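Putative NAD(P)H-flavin oxidoreductase (Neisseria meningitidis serogroup A / serotype 4A, PDB 6WT2) binds FMN and probably acts as an NAD(P)H-dependent flavin oxidoreductase of the nitroreductase family, related to NfsB chloramphenicol reductases. Local coordinates at residues Ile65-Lys70 / Ala79-Ser84. Residues are numbered along the deposited sequence; the frame is centred on the assembly and turned at random. Where two conformers were deposited one is given.
Sequences IRQAIK and ALDTAS
Ala79 lies in the short, weakly bonded helix 79-82 and turns its methyl group to Thr201 of strand 194-203, while its carbonyl oxygen accepts from both Thr82 N and Ala83 N, closing the turn. Leu80 does the apolar work. With CG beside the backbone N (chi1 -74°), it spreads its two methyls over segment 65-70: CD1 comes up against the backbone of Lys70, 3.6 Å from its CA, and CD2 meets CD1 of Ile69 at 4.1 Å, the two side chains crossing at about a right angle. Ile69 and Leu80 also both touch Leu86 of strand 85-92, so the contact packs two helical segments against the sheet of the FMN-dependent nitroreductase fold, the short helix running through Ala83 and Ser84 into that strand; the methyl of Ala79 is about 8 Å from the flavin nucleotide. On the more exposed flank, Asp81 receives Lys70, whose chain runs extended and then bends at chi3 (-61°) to bring NZ within 2.6 Å of OD1, on the syn lone pair, in a salt bridge. Beyond Thr82 the chain offers successive carbonyls to Arg66, which reaches across with an extended chain from CG to NE. Its NH1 gives Ala83 O a nearly straight bond (2.9 Å, 177°) lying in the guanidinium plane, and adds a weak one back to Leu80 O at 3.5 Å. NH2 of Arg66 bonds Ser84 O at 3.1 Å, more bent and approaching from above the carbonyl plane. Val60 O accepts from NE and Gln61 OE1 from NH2, so that this buried, probably charged group is ringed by oxygens and its rotation is fixed; Gln61 NE2 also donates to Ser84 O, and Ser84 OG is bonded to Ile31 N.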
loop_
_atom_site.group_PDB
_atom_site.type_symbol
_atom_site.label_atom_id
_atom_site.label_comp_id
_atom_site.label_asym_id
_atom_site.label_seq_id
_atom_site.Cartn_x
_atom_site.Cartn_y
_atom_site.Cartn_z
ATOM N N ILE A 65 -9.590 10.305 23.382
ATOM C CA ILE A 65 -9.699 10.432 21.941
ATOM C C ILE A 65 -10.361 9.192 21.362
ATOM O O ILE A 65 -11.261 9.288 20.525
ATOM C CB ILE A 65 -8.315 10.689 21.322
ATOM C CG1 ILE A 65 -7.718 11.973 21.881
ATOM C CG2 ILE A 65 -8.424 10.776 19.799
ATOM C CD1 ILE A 65 -6.356 12.299 21.252
ATOM N N ARG A 66 -9.965 8.011 21.834
ATOM C CA ARG A 66 -10.589 6.787 21.326
ATOM C C ARG A 66 -12.097 6.805 21.545
ATOM O O ARG A 66 -12.868 6.430 20.652
ATOM C CB ARG A 66 -9.974 5.560 21.992
ATOM C CG ARG A 66 -8.559 5.259 21.548
ATOM C CD ARG A 66 -8.130 3.915 22.098
ATOM N NE ARG A 66 -6.730 3.626 21.811
ATOM C CZ ARG A 66 -6.186 2.425 21.964
ATOM N NH1 ARG A 66 -6.943 1.414 22.372
ATOM N NH2 ARG A 66 -4.903 2.233 21.688
ATOM N N GLN A 67 -12.540 7.235 22.728
ATOM C CA GLN A 67 -13.975 7.302 22.985
ATOM C C GLN A 67 -14.648 8.363 22.127
ATOM O O GLN A 67 -15.816 8.206 21.753
ATOM C CB GLN A 67 -14.226 7.569 24.464
ATOM C CG GLN A 67 -13.840 6.411 25.345
ATOM C CD GLN A 67 -14.817 5.263 25.256
ATOM O OE1 GLN A 67 -14.425 4.101 25.299
ATOM N NE2 GLN A 67 -16.103 5.583 25.143
ATOM N N ALA A 68 -13.921 9.432 21.783
ATOM C CA ALA A 68 -14.505 10.494 20.969
ATOM C C ALA A 68 -14.759 10.047 19.534
ATOM O O ALA A 68 -15.693 10.540 18.892
ATOM C CB ALA A 68 -13.599 11.721 20.975
ATOM N N ILE A 69 -13.939 9.129 19.008
ATOM C CA ILE A 69 -14.112 8.692 17.626
ATOM C C ILE A 69 -14.974 7.445 17.519
ATOM O O ILE A 69 -15.467 7.132 16.425
ATOM C CB ILE A 69 -12.742 8.463 16.946
ATOM C CG1 ILE A 69 -11.941 7.377 17.667
ATOM C CG2 ILE A 69 -11.952 9.769 16.868
ATOM C CD1 ILE A 69 -10.572 7.135 17.081
ATOM N N LYS A 70 -15.211 6.751 18.624
ATOM C CA LYS A 70 -16.003 5.525 18.581
ATOM C C LYS A 70 -17.382 5.678 17.937
ATOM O O LYS A 70 -17.750 4.798 17.138
ATOM C CB LYS A 70 -16.124 4.967 20.006
ATOM C CG LYS A 70 -16.992 3.715 20.094
ATOM C CD LYS A 70 -17.196 3.263 21.528
ATOM C CE LYS A 70 -15.880 2.920 22.206
ATOM N NZ LYS A 70 -16.100 2.607 23.657
ATOM N N ALA A 79 -12.665 -2.690 18.903
ATOM C CA ALA A 79 -11.218 -2.641 19.071
ATOM C C ALA A 79 -10.767 -1.370 19.777
ATOM O O ALA A 79 -9.688 -1.350 20.380
ATOM C CB ALA A 79 -10.524 -2.742 17.718
ATOM N N LEU A 80 -11.557 -0.294 19.692
ATOM C CA LEU A 80 -11.206 0.944 20.384
ATOM C C LEU A 80 -11.140 0.746 21.895
ATOM O O LEU A 80 -10.410 1.473 22.586
ATOM C CB LEU A 80 -12.204 2.037 20.011
ATOM C CG LEU A 80 -11.973 2.544 18.588
ATOM C CD1 LEU A 80 -13.105 3.421 18.101
ATOM C CD2 LEU A 80 -10.646 3.294 18.524
ATOM N N ASP A 81 -11.871 -0.237 22.421
ATOM C CA ASP A 81 -11.804 -0.559 23.838
ATOM C C ASP A 81 -10.699 -1.547 24.184
ATOM O O ASP A 81 -10.243 -1.566 25.330
ATOM C CB ASP A 81 -13.144 -1.125 24.312
ATOM C CG ASP A 81 -14.288 -0.153 24.111
ATOM O OD1 ASP A 81 -14.056 1.066 24.260
ATOM O OD2 ASP A 81 -15.418 -0.605 23.810
ATOM N N THR A 82 -10.242 -2.358 23.236
ATOM C CA THR A 82 -9.387 -3.484 23.577
ATOM C C THR A 82 -8.020 -3.465 22.918
ATOM O O THR A 82 -7.125 -4.165 23.402
ATOM C CB THR A 82 -10.078 -4.816 23.225
ATOM O OG1 THR A 82 -10.245 -4.930 21.803
ATOM C CG2 THR A 82 -11.456 -4.920 23.924
ATOM N N ALA A 83 -7.837 -2.725 21.830
ATOM C CA ALA A 83 -6.555 -2.747 21.126
ATOM C C ALA A 83 -5.458 -2.123 21.980
ATOM O O ALA A 83 -5.687 -1.154 22.710
ATOM C CB ALA A 83 -6.655 -2.007 19.785
ATOM N N SER A 84 -4.250 -2.685 21.877
ATOM C CA SER A 84 -3.089 -2.071 22.505
ATOM C C SER A 84 -2.797 -0.703 21.895
ATOM O O SER A 84 -2.688 0.304 22.609
ATOM C CB SER A 84 -1.875 -2.992 22.371
ATOM O OG SER A 84 -0.718 -2.354 22.870
#